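PDB 4G9Y: PcaV transcriptional regulator from Streptomyces coelicolor, which probably acts as a DNA-binding transcription factor of the MarR family, with a winged helix-turn-helix fold and a site for 3,4-dihydroxybenzoate. Local coordinates for residues T30-E35 / R107-R112; G52-T57 / G91-L96. One frame throughout, in Å; residues are numbered along the deposited sequence.

Contact 1. Residues T30-E35 / R107-R112; sequences TMVSEE and RRLGVR
Arg112 reaches from helix 100-121 to the C-terminal end of helix 13-31, where its guanidinium meets two successive carbonyls, those of Met31 and Val32. Arg112 NE donates a hydrogen bond of 3.0 Å to Val32 O, with an N-H to oxygen angle of 143°. The oxygen lies 23° out of the guanidinium plane, near the edge of the group. Met31 O sits obliquely to the same group, 3.1 Å from Arg112 NH2. The chain of Arg112 starts with CG anti to its carbonyl carbon and bends at chi3 (66°), which brings NE round toward the peptide oxygens. The positive guanidinium probably offsets the partial negative charge of these carbonyls at the helix end. A water adds a second link, donating to Met31 O and to Arg112 O, each at 2.8 Å.

Beside this polar grip lies an apolar one. Leu109, one turn back on the long helix, brings CD2 to 4.1 Å from Val32 CG1, the two side chains crossing at about a right angle. The same methyl is 3.8 Å from Val32 O and also touches Ser33 CB. Val32 packs further along the helix on Ile113 and Met116. Ser33 OG turns back to its own chain, accepting from Glu35 N at 2.9 Å in an ST turn, and also bonds Thr36 N.

This is helix packing within the MarR fold: the C-terminal end of helix 13-31 is held against helix 100-121, and the side chain of Val32 lies about 7 Å from that of His24, one of the residues that bind 3,4-dihydroxybenzoate, although no ligand occupies this chain.

Contact 2. Residues G52-T57 / G91-L96; sequences GLDQRT and GRRSLL
Leu96, Asp54 and Gln55 carry most of the buried surface where the start of helix 55-62 and the turn before it meet strand 94-98. Leu96 lays CD1 against the start of the helix, 3.8 Å from Gln55 CA, and the side chains of Leu96 and Gln55 cross obliquely. Leu96 N donates to Leu53 O at 2.9 Å in a nearly straight bond (165°). Gln55 N in turn donates to Ser94 O, also at 2.9 Å and nearly in line with the carbonyl. Between these two bonds Asp54 and Leu95 form a single beta bridge, and Asp54 CA makes a CA-H...O contact of 3.1 Å with Ser94 O.

Asp54 is the helix N-cap: OD2 accepts from Thr57 N at 2.9 Å, while OD1 takes the Thr57 hydroxyl at 2.6 Å. Arg93 approaches the carboxylate with its guanidinium plane turned 85° from it. Arg93 NH2 forms a salt bridge to Asp54 OD1 at 3.4 Å, with only a weak hydrogen bond in it; its NH1 makes a salt bridge with Asp87, the stronger partner. Gln55 OE1 bonds Lys84 of the partner strand, and Leu96 continues inward onto Leu47, Val58 and Val73. In the winged helix-turn-helix the short extended piece before the helix lies along the wing hairpin, here as a single antiparallel bridge beside strand 94-98.

Overall arrangement
From the N terminus, helix 13-31 ends at residues 30-35, and the chain then runs through helix 38-49 to residues 52-57, helices 55-62 and 66-78, and strand 82-86. Strand 94-98 returns antiparallel to it, and residues 91-96 pair with 52-57 in contact 2, closing a loop that lies within the larger one closed by contact 1, when helix 100-121 brings residues 107-112 back to 30-35. Contact 2 ties the wing to the helical part of the winged helix-turn-helix, whereas contact 1 joins helix 13-31 to helix 100-121, which flank the probable DNA-binding part in sequence. Their centres are 26 Å apart and they do not touch; strand 94-98 leads directly into helix 100-121.

Contact 1. Residues T30-E35 / R107-R112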
ATOM      1  N   THR A  30      -1.793   4.333 -15.708  1.00 31.53           N
ATOM      2  CA  THR A  30      -1.403   4.963 -16.964  1.00 35.60           C
ATOM      3  C   THR A  30      -1.337   3.971 -18.134  1.00 32.58           C
ATOM      4  O   THR A  30      -1.523   4.352 -19.273  1.00 28.42           O
ATOM      5  CB  THR A  30      -0.071   5.719 -16.842  1.00 35.30           C
ATOM      6  OG1 THR A  30       0.949   4.801 -16.481  1.00 31.41           O
ATOM      7  CG2 THR A  30      -0.148   6.812 -15.772  1.00 40.87           C
ATOM      8  N   MET A  31      -1.094   2.697 -17.861  1.00 25.73           N
ATOM      9  CA  MET A  31      -0.901   1.741 -18.951  1.00 26.88           C
ATOM     10  C   MET A  31      -1.990   0.665 -19.059  1.00 29.95           C
ATOM     11  O   MET A  31      -2.070  -0.054 -20.060  1.00 28.39           O
ATOM     12  CB  MET A  31       0.464   1.057 -18.828  1.00 23.31           C
ATOM     13  CG  MET A  31       1.648   1.984 -19.054  1.00 29.29           C
ATOM     14  SD  MET A  31       3.159   1.011 -18.961  1.00 36.36           S
ATOM     15  CE  MET A  31       2.966  -0.058 -20.403  1.00 34.56           C
ATOM     16  N   VAL A  32      -2.793   0.511 -18.020  1.00 23.26           N
ATOM     17  CA  VAL A  32      -3.818  -0.526 -18.060  1.00 23.26           C
ATOM     18  C   VAL A  32      -5.188   0.108 -18.161  1.00 29.84           C
ATOM     19  O   VAL A  32      -5.842  -0.004 -19.189  1.00 26.82           O
ATOM     20  CB  VAL A  32      -3.756  -1.466 -16.856  1.00 21.58           C
ATOM     21  CG1 VAL A  32      -4.885  -2.481 -16.928  1.00 17.65           C
ATOM     22  CG2 VAL A  32      -2.375  -2.180 -16.801  1.00 17.03           C
ATOM     23  N   SER A  33      -5.604   0.793 -17.101  1.00 24.88           N
ATOM     24  CA  SER A  33      -6.906   1.433 -17.074  1.00 29.33           C
ATOM     25  C   SER A  33      -7.041   2.421 -15.926  1.00 30.95           C
ATOM     26  O   SER A  33      -6.651   2.141 -14.793  1.00 33.04           O
ATOM     27  CB  SER A  33      -8.012   0.386 -16.944  1.00 28.72           C
ATOM     28  OG  SER A  33      -9.272   1.034 -16.862  1.00 27.45           O
ATOM     29  N   GLU A  34      -7.624   3.571 -16.226  1.00 32.46           N
ATOM     30  CA  GLU A  34      -7.966   4.547 -15.205  1.00 35.19           C
ATOM     31  C   GLU A  34      -9.347   4.244 -14.639  1.00 38.37           C
ATOM     32  O   GLU A  34      -9.759   4.838 -13.647  1.00 44.77           O
ATOM     33  CB  GLU A  34      -7.946   5.959 -15.796  1.00 43.55           C
ATOM     34  CG  GLU A  34      -6.554   6.472 -16.136  1.00 53.61           C
ATOM     35  CD  GLU A  34      -6.579   7.744 -16.970  0.50 59.12           C
ATOM     36  OE1 GLU A  34      -7.683   8.266 -17.231  0.50 59.94           O
ATOM     37  OE2 GLU A  34      -5.496   8.218 -17.371  0.50 60.71           O
ATOM     38  N   GLU A  35     -10.058   3.313 -15.273  1.00 35.62           N
ATOM     39  CA  GLU A  35     -11.430   2.991 -14.888  1.00 38.18           C
ATOM     40  C   GLU A  35     -11.547   1.648 -14.160  1.00 39.74           C
ATOM     41  O   GLU A  35     -12.193   1.550 -13.121  1.00 45.55           O
ATOM     42  CB  GLU A  35     -12.339   3.001 -16.119  1.00 46.81           C
ATOM     43  CG  GLU A  35     -13.822   3.015 -15.785  1.00 68.62           C
ATOM     44  CD  GLU A  35     -14.687   3.279 -17.003  1.00 86.42           C
ATOM     45  OE1 GLU A  35     -14.120   3.616 -18.066  1.00 94.31           O
ATOM     46  OE2 GLU A  35     -15.930   3.150 -16.899  1.00 88.43           O
ATOM     47  N   ARG A 107     -10.292  -9.664 -21.675  1.00 20.19           N
ATOM     48  CA  ARG A 107      -9.288  -9.972 -22.685  1.00 19.10           C
ATOM     49  C   ARG A 107      -8.395  -8.778 -23.037  1.00 23.60           C
ATOM     50  O   ARG A 107      -7.175  -8.917 -23.096  1.00 23.45           O
ATOM     51  CB  ARG A 107      -9.945 -10.512 -23.964  1.00 21.19           C
ATOM     52  CG  ARG A 107      -8.955 -11.175 -24.919  1.00 35.48           C
ATOM     53  CD  ARG A 107      -9.566 -11.423 -26.296  1.00 46.74           C
ATOM     54  NE  ARG A 107     -11.005 -11.680 -26.225  1.00 66.24           N
ATOM     55  CZ  ARG A 107     -11.942 -10.841 -26.670  1.00 74.27           C
ATOM     56  NH1 ARG A 107     -13.226 -11.163 -26.557  1.00 74.96           N
ATOM     57  NH2 ARG A 107     -11.597  -9.680 -27.228  1.00 72.48           N
ATOM     58  N   ARG A 108      -8.993  -7.614 -23.289  1.00 24.92           N
ATOM     59  CA  ARG A 108      -8.215  -6.432 -23.651  1.00 24.48           C
ATOM     60  C   ARG A 108      -7.297  -6.008 -22.503  1.00 22.81           C
ATOM     61  O   ARG A 108      -6.134  -5.669 -22.727  1.00 27.10           O
ATOM     62  CB  ARG A 108      -9.118  -5.257 -24.065  1.00 24.06           C
ATOM     63  CG  ARG A 108     -10.031  -5.569 -25.258  1.00 39.63           C
ATOM     64  CD  ARG A 108     -10.613  -4.302 -25.888  0.50 46.09           C
ATOM     65  NE  ARG A 108     -11.268  -3.432 -24.913  0.50 47.49           N
ATOM     66  CZ  ARG A 108     -12.584  -3.277 -24.808  0.50 48.18           C
ATOM     67  NH1 ARG A 108     -13.400  -3.933 -25.621  0.50 50.52           N
ATOM     68  NH2 ARG A 108     -13.086  -2.457 -23.894  0.50 45.56           N
ATOM     69  N   LEU A 109      -7.820  -6.013 -21.281  1.00 20.97           N
ATOM     70  CA  LEU A 109      -7.016  -5.604 -20.129  1.00 20.52           C
ATOM     71  C   LEU A 109      -5.863  -6.574 -19.883  1.00 24.69           C
ATOM     72  O   LEU A 109      -4.770  -6.147 -19.547  1.00 23.09           O
ATOM     73  CB  LEU A 109      -7.874  -5.453 -18.873  1.00 20.21           C
ATOM     74  CG  LEU A 109      -8.870  -4.285 -18.962  1.00 25.99           C
ATOM     75  CD1 LEU A 109      -9.689  -4.169 -17.708  1.00 24.67           C
ATOM     76  CD2 LEU A 109      -8.180  -2.964 -19.267  1.00 30.90           C
ATOM     77  N   GLY A 110      -6.114  -7.872 -20.055  1.00 22.94           N
ATOM     78  CA  GLY A 110      -5.077  -8.881 -19.898  1.00 23.58           C
ATOM     79  C   GLY A 110      -3.838  -8.602 -20.745  1.00 27.41           C
ATOM     80  O   GLY A 110      -2.696  -8.699 -20.275  1.00 25.96           O
ATOM     81  N   VAL A 111      -4.066  -8.252 -22.003  1.00 27.13           N
ATOM     82  CA  VAL A 111      -2.977  -7.897 -22.895  1.00 29.59           C
ATOM     83  C   VAL A 111      -2.228  -6.671 -22.353  1.00 29.66           C
ATOM     84  O   VAL A 111      -1.006  -6.628 -22.364  1.00 24.35           O
ATOM     85  CB  VAL A 111      -3.499  -7.631 -24.314  1.00 31.23           C
ATOM     86  CG1 VAL A 111      -2.436  -6.949 -25.167  1.00 34.65           C
ATOM     87  CG2 VAL A 111      -3.960  -8.941 -24.966  1.00 32.27           C
ATOM     88  N   ARG A 112      -2.966  -5.685 -21.855  1.00 25.20           N
ATOM     89  CA  ARG A 112      -2.346  -4.468 -21.337  1.00 26.57           C
ATOM     90  C   ARG A 112      -1.579  -4.743 -20.046  1.00 24.86           C
ATOM     91  O   ARG A 112      -0.515  -4.167 -19.804  1.00 24.27           O
ATOM     92  CB  ARG A 112      -3.401  -3.374 -21.132  1.00 21.51           C
ATOM     93  CG  ARG A 112      -4.083  -2.987 -22.459  1.00 29.73           C
ATOM     94  CD  ARG A 112      -5.157  -1.921 -22.297  1.00 38.70           C
ATOM     95  NE  ARG A 112      -4.613  -0.633 -21.877  1.00 53.45           N
ATOM     96  CZ  ARG A 112      -4.145   0.293 -22.709  1.00 63.01           C
ATOM     97  NH1 ARG A 112      -4.146   0.073 -24.017  1.00 73.17           N
ATOM     98  NH2 ARG A 112      -3.675   1.439 -22.234  1.00 62.82           N
TER
HETATM   99  O   HOH W   1      -0.178  -1.735 -21.159  1.00 36.96           O

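Contact 2. Residues G52-T57 / G91-L96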
ATOM      1  N   GLY A  52     -20.134 -18.533 -13.149  1.00 29.17           N
ATOM      2  CA  GLY A  52     -21.218 -18.972 -12.288  1.00 34.46           C
ATOM      3  C   GLY A  52     -20.824 -19.166 -10.839  1.00 30.96           C
ATOM      4  O   GLY A  52     -21.640 -19.595 -10.024  1.00 37.23           O
ATOM      5  N   LEU A  53     -19.578 -18.855 -10.507  1.00 27.97           N
ATOM      6  CA  LEU A  53     -19.115 -18.952  -9.124  1.00 24.77           C
ATOM      7  C   LEU A  53     -19.959 -18.018  -8.268  1.00 32.02           C
ATOM      8  O   LEU A  53     -20.420 -16.990  -8.746  1.00 30.41           O
ATOM      9  CB  LEU A  53     -17.651 -18.526  -9.057  1.00 26.78           C
ATOM     10  CG  LEU A  53     -16.738 -19.096  -7.985  1.00 39.70           C
ATOM     11  CD1 LEU A  53     -16.801 -20.622  -7.946  1.00 33.59           C
ATOM     12  CD2 LEU A  53     -15.323 -18.610  -8.257  1.00 35.93           C
ATOM     13  N   ASP A  54     -20.192 -18.370  -7.012  1.00 28.23           N
ATOM     14  CA  ASP A  54     -21.005 -17.499  -6.175  1.00 38.39           C
ATOM     15  C   ASP A  54     -20.151 -16.350  -5.658  1.00 33.06           C
ATOM     16  O   ASP A  54     -18.933 -16.439  -5.632  1.00 28.18           O
ATOM     17  CB  ASP A  54     -21.594 -18.269  -5.004  1.00 50.79           C
ATOM     18  CG  ASP A  54     -20.533 -18.725  -4.036  1.00 58.30           C
ATOM     19  OD1 ASP A  54     -19.937 -19.795  -4.277  1.00 65.23           O
ATOM     20  OD2 ASP A  54     -20.277 -18.002  -3.052  1.00 62.30           O
ATOM     21  N   GLN A  55     -20.802 -15.282  -5.222  1.00 31.34           N
ATOM     22  CA  GLN A  55     -20.111 -14.070  -4.810  1.00 25.24           C
ATOM     23  C   GLN A  55     -19.166 -14.277  -3.646  1.00 33.70           C
ATOM     24  O   GLN A  55     -18.057 -13.745  -3.633  1.00 34.32           O
ATOM     25  CB  GLN A  55     -21.134 -12.989  -4.457  1.00 28.31           C
ATOM     26  CG  GLN A  55     -20.528 -11.645  -4.114  1.00 29.58           C
ATOM     27  CD  GLN A  55     -21.580 -10.548  -4.102  1.00 36.68           C
ATOM     28  OE1 GLN A  55     -22.419 -10.469  -5.001  1.00 35.84           O
ATOM     29  NE2 GLN A  55     -21.549  -9.705  -3.073  1.00 35.82           N
ATOM     30  N   ARG A  56     -19.617 -15.045  -2.662  1.00 35.29           N
ATOM     31  CA  ARG A  56     -18.819 -15.315  -1.484  1.00 33.42           C
ATOM     32  C   ARG A  56     -17.507 -15.975  -1.910  1.00 34.33           C
ATOM     33  O   ARG A  56     -16.424 -15.572  -1.471  1.00 30.12           O
ATOM     34  CB  ARG A  56     -19.620 -16.203  -0.529  1.00 39.70           C
ATOM     35  CG  ARG A  56     -18.882 -16.782   0.660  1.00 56.18           C
ATOM     36  CD  ARG A  56     -19.864 -17.607   1.498  1.00 73.32           C
ATOM     37  NE  ARG A  56     -19.214 -18.395   2.542  1.00 86.40           N
ATOM     38  CZ  ARG A  56     -18.895 -19.681   2.419  1.00 94.26           C
ATOM     39  NH1 ARG A  56     -19.167 -20.327   1.292  1.00 93.66           N
ATOM     40  NH2 ARG A  56     -18.304 -20.320   3.422  1.00 98.63           N
ATOM     41  N   THR A  57     -17.599 -16.963  -2.794  1.00 28.94           N
ATOM     42  CA  THR A  57     -16.395 -17.661  -3.238  1.00 27.51           C
ATOM     43  C   THR A  57     -15.507 -16.762  -4.095  1.00 28.44           C
ATOM     44  O   THR A  57     -14.285 -16.811  -3.980  1.00 26.99           O
ATOM     45  CB  THR A  57     -16.727 -18.952  -4.000  1.00 32.33           C
ATOM     46  OG1 THR A  57     -17.590 -19.759  -3.190  1.00 38.78           O
ATOM     47  CG2 THR A  57     -15.439 -19.746  -4.320  1.00 30.08           C
ATOM     48  N   GLY A  91     -31.170 -20.119  -1.880  1.00 96.98           N
ATOM     49  CA  GLY A  91     -31.644 -18.775  -2.154  1.00 93.42           C
ATOM     50  C   GLY A  91     -30.808 -17.633  -1.600  1.00 89.62           C
ATOM     51  O   GLY A  91     -30.979 -16.485  -2.012  1.00 88.08           O
ATOM     52  N   ARG A  92     -29.904 -17.925  -0.671  1.00 89.61           N
ATOM     53  CA  ARG A  92     -29.108 -16.858  -0.066  1.00 94.40           C
ATOM     54  C   ARG A  92     -27.646 -16.814  -0.509  1.00 82.93           C
ATOM     55  O   ARG A  92     -26.788 -16.271   0.185  1.00 80.22           O
ATOM     56  CB  ARG A  92     -29.248 -16.857   1.457  1.00109.09           C
ATOM     57  CG  ARG A  92     -30.396 -15.970   1.917  1.00122.24           C
ATOM     58  CD  ARG A  92     -31.217 -16.606   3.021  1.00134.03           C
ATOM     59  NE  ARG A  92     -32.608 -16.162   2.968  1.00142.78           N
ATOM     60  CZ  ARG A  92     -33.516 -16.422   3.904  1.00149.72           C
ATOM     61  NH1 ARG A  92     -33.179 -17.119   4.980  1.00151.78           N
ATOM     62  NH2 ARG A  92     -34.760 -15.978   3.766  1.00152.35           N
ATOM     63  N   ARG A  93     -27.379 -17.387  -1.676  1.00 72.78           N
ATOM     64  CA  ARG A  93     -26.135 -17.124  -2.388  1.00 68.92           C
ATOM     65  C   ARG A  93     -26.465 -16.600  -3.790  1.00 60.05           C
ATOM     66  O   ARG A  93     -27.546 -16.863  -4.327  1.00 54.18           O
ATOM     67  CB  ARG A  93     -25.236 -18.363  -2.432  1.00 74.79           C
ATOM     68  CG  ARG A  93     -25.941 -19.651  -2.817  1.00 82.67           C
ATOM     69  CD  ARG A  93     -25.014 -20.859  -2.670  1.00 90.60           C
ATOM     70  NE  ARG A  93     -23.913 -20.846  -3.635  1.00 95.81           N
ATOM     71  CZ  ARG A  93     -23.546 -21.893  -4.371  1.00 94.10           C
ATOM     72  NH1 ARG A  93     -24.191 -23.047  -4.257  1.00 97.38           N
ATOM     73  NH2 ARG A  93     -22.531 -21.788  -5.224  1.00 86.44           N
ATOM     74  N   SER A  94     -25.544 -15.830  -4.366  1.00 52.69           N
ATOM     75  CA  SER A  94     -25.764 -15.213  -5.670  1.00 51.54           C
ATOM     76  C   SER A  94     -24.694 -15.675  -6.643  1.00 39.92           C
ATOM     77  O   SER A  94     -23.513 -15.606  -6.332  1.00 34.58           O
ATOM     78  CB  SER A  94     -25.711 -13.689  -5.554  1.00 59.32           C
ATOM     79  OG  SER A  94     -26.578 -13.208  -4.539  1.00 65.53           O
ATOM     80  N   LEU A  95     -25.107 -16.126  -7.823  1.00 33.20           N
ATOM     81  CA  LEU A  95     -24.160 -16.608  -8.825  1.00 33.89           C
ATOM     82  C   LEU A  95     -23.772 -15.473  -9.763  1.00 29.74           C
ATOM     83  O   LEU A  95     -24.633 -14.717 -10.201  1.00 31.03           O
ATOM     84  CB  LEU A  95     -24.785 -17.744  -9.623  1.00 37.44           C
ATOM     85  CG  LEU A  95     -25.448 -18.821  -8.763  1.00 45.07           C
ATOM     86  CD1 LEU A  95     -25.987 -19.944  -9.635  1.00 47.99           C
ATOM     87  CD2 LEU A  95     -24.461 -19.353  -7.733  1.00 39.85           C
ATOM     88  N   LEU A  96     -22.482 -15.362 -10.068  1.00 28.55           N
ATOM     89  CA  LEU A  96     -21.971 -14.278 -10.898  1.00 27.17           C
ATOM     90  C   LEU A  96     -21.475 -14.838 -12.212  1.00 26.10           C
ATOM     91  O   LEU A  96     -20.843 -15.892 -12.245  1.00 23.97           O
ATOM     92  CB  LEU A  96     -20.798 -13.578 -10.199  1.00 21.65           C
ATOM     93  CG  LEU A  96     -21.064 -13.073  -8.784  1.00 25.34           C
ATOM     94  CD1 LEU A  96     -19.806 -12.441  -8.205  1.00 23.87           C
ATOM     95  CD2 LEU A  96     -22.231 -12.078  -8.796  1.00 28.55           C
TER
HETATM   96  O   HOH W   2     -22.855 -15.742  -2.342  1.00 23.35           O